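Local atomic coordinates of type-iv like pilin ttha1222 (Thermus thermophilus, PDB entry 5G2F), a protein that is a type IV pilin-like protein of the cell envelope, probably taking part in the DNA uptake of natural competence. Residues V14-E19 / D59-E63. Residue numbers count along the deposited sequence, not the author numbering.
Sequences VALALE and DYVIE
The C-terminal end of helix 3-19 packs along the first residues of strand 60-66, the segment axes 10.2 Å apart at closest approach and running nearly antiparallel at 151°. Register is set by Ala15 opposite Ile62, their CA atoms 7.7 Å apart. In the extended strand, Tyr60 and Ile62 point toward the helix while Val61 points away. A shallow groove runs between Val14/Leu18 and Ala15/Glu19, low at Ala15; Ile62 fills the part beside Val14, Tyr60 the part beside Glu19. Ile62 (chi1 m, chi2 t) pushes its CD1 to 3.7 Å from both Val14 CG1 and Ala15 N. Leu18 (m, t) sets CD1 over one face of the Tyr60 ring (chi1 p), 3.7 Å from the centroid, a CH-pi contact, and Tyr54 and Tyr76 of the flanking strands also touch Tyr60. The contact belongs to the core of the globular domain, the part of the pilin present in this chain, where the helix packs on the antiparallel sheet, as in type IV pilins. Glu19, folded back by its m, m rotamer, accepts a hydrogen bond from Tyr60 OH at OE2 (2.7 Å), while its OE1 salt-bridges Arg22. A largely apolar interface thus ends in a directional polar link, the tyrosine hydroxyl proton given to a carboxylate at the helix's last residue.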
loop_
_atom_site.group_PDB
_atom_site.type_symbol
_atom_site.label_atom_id
_atom_site.label_comp_id
_atom_site.label_asym_id
_atom_site.label_seq_id
_atom_site.Cartn_x
_atom_site.Cartn_y
_atom_site.Cartn_z
ATOM N N VAL A 14 7.642 4.083 -10.130
ATOM C CA VAL A 14 6.897 4.372 -8.905
ATOM C C VAL A 14 6.653 5.880 -8.787
ATOM O O VAL A 14 5.536 6.334 -8.572
ATOM C CB VAL A 14 7.614 3.833 -7.650
ATOM C CG1 VAL A 14 6.927 4.262 -6.369
ATOM C CG2 VAL A 14 7.684 2.315 -7.708
ATOM N N ALA A 15 7.724 6.657 -8.957
ATOM C CA ALA A 15 7.615 8.124 -8.921
ATOM C C ALA A 15 6.613 8.665 -9.951
ATOM O O ALA A 15 5.762 9.478 -9.600
ATOM C CB ALA A 15 8.967 8.761 -9.166
ATOM N N LEU A 16 6.738 8.229 -11.198
ATOM C CA LEU A 16 5.779 8.647 -12.253
ATOM C C LEU A 16 4.336 8.311 -11.885
ATOM O O LEU A 16 3.440 9.130 -12.049
ATOM C CB LEU A 16 6.095 8.012 -13.595
ATOM C CG LEU A 16 7.325 8.570 -14.301
ATOM C CD1 LEU A 16 7.775 7.633 -15.413
ATOM C CD2 LEU A 16 7.048 9.962 -14.852
ATOM N N ALA A 17 4.137 7.140 -11.306
ATOM C CA ALA A 17 2.804 6.768 -10.831
ATOM C C ALA A 17 2.285 7.676 -9.707
ATOM O O ALA A 17 1.102 8.073 -9.687
ATOM C CB ALA A 17 2.802 5.309 -10.382
ATOM N N LEU A 18 3.152 8.016 -8.763
ATOM C CA LEU A 18 2.783 8.909 -7.688
ATOM C C LEU A 18 2.437 10.333 -8.208
ATOM O O LEU A 18 1.489 10.971 -7.757
ATOM C CB LEU A 18 3.936 8.988 -6.644
ATOM C CG LEU A 18 4.111 7.784 -5.749
ATOM C CD1 LEU A 18 5.311 7.939 -4.845
ATOM C CD2 LEU A 18 2.881 7.514 -4.865
ATOM N N GLU A 19 3.226 10.823 -9.153
ATOM C CA GLU A 19 2.959 12.107 -9.783
ATOM C C GLU A 19 1.543 12.167 -10.362
ATOM O O GLU A 19 0.857 13.203 -10.254
ATOM C CB GLU A 19 4.008 12.426 -10.854
ATOM C CG GLU A 19 5.432 12.678 -10.335
ATOM C CD GLU A 19 5.543 13.815 -9.329
ATOM O OE1 GLU A 19 5.069 14.951 -9.627
ATOM O OE2 GLU A 19 6.067 13.538 -8.229
ATOM N N ASP A 59 5.954 16.296 -1.084
ATOM C CA ASP A 59 7.281 15.730 -1.317
ATOM C C ASP A 59 7.375 14.324 -0.732
ATOM O O ASP A 59 6.977 14.080 0.376
ATOM C CB ASP A 59 8.418 16.587 -0.667
ATOM C CG ASP A 59 8.461 18.024 -1.144
ATOM O OD1 ASP A 59 8.142 18.310 -2.340
ATOM O OD2 ASP A 59 8.855 18.852 -0.283
ATOM N N TYR A 60 7.972 13.425 -1.497
ATOM C CA TYR A 60 8.170 12.059 -1.049
ATOM C C TYR A 60 9.587 11.593 -1.345
ATOM O O TYR A 60 10.297 12.169 -2.196
ATOM C CB TYR A 60 7.159 11.081 -1.719
ATOM C CG TYR A 60 7.147 11.104 -3.206
ATOM C CD1 TYR A 60 8.032 10.326 -3.954
ATOM C CD2 TYR A 60 6.316 11.954 -3.897
ATOM C CE1 TYR A 60 8.041 10.380 -5.333
ATOM C CE2 TYR A 60 6.305 11.985 -5.281
ATOM C CZ TYR A 60 7.155 11.197 -5.991
ATOM O OH TYR A 60 7.227 11.295 -7.368
ATOM N N VAL A 61 9.948 10.489 -0.675
ATOM C CA VAL A 61 11.186 9.817 -0.890
ATOM C C VAL A 61 10.884 8.343 -1.049
ATOM O O VAL A 61 10.180 7.760 -0.202
ATOM C CB VAL A 61 12.145 9.991 0.311
ATOM C CG1 VAL A 61 13.494 9.362 0.009
ATOM C CG2 VAL A 61 12.355 11.464 0.605
ATOM N N ILE A 62 11.385 7.763 -2.127
ATOM C CA ILE A 62 11.270 6.323 -2.334
ATOM C C ILE A 62 12.604 5.684 -2.007
ATOM O O ILE A 62 13.641 6.119 -2.530
ATOM C CB ILE A 62 10.932 5.992 -3.814
ATOM C CG1 ILE A 62 9.634 6.694 -4.232
ATOM C CG2 ILE A 62 10.850 4.500 -4.022
ATOM C CD1 ILE A 62 9.463 6.816 -5.735
ATOM N N GLU A 63 12.582 4.638 -1.199
ATOM C CA GLU A 63 13.782 3.867 -0.872
ATOM C C GLU A 63 13.581 2.448 -1.279
ATOM O O GLU A 63 12.574 1.836 -0.884
ATOM C CB GLU A 63 14.016 3.858 0.627
ATOM C CG GLU A 63 14.424 5.180 1.226
ATOM C CD GLU A 63 14.404 5.093 2.735
ATOM O OE1 GLU A 63 15.428 4.650 3.325
ATOM O OE2 GLU A 63 13.340 5.404 3.333
#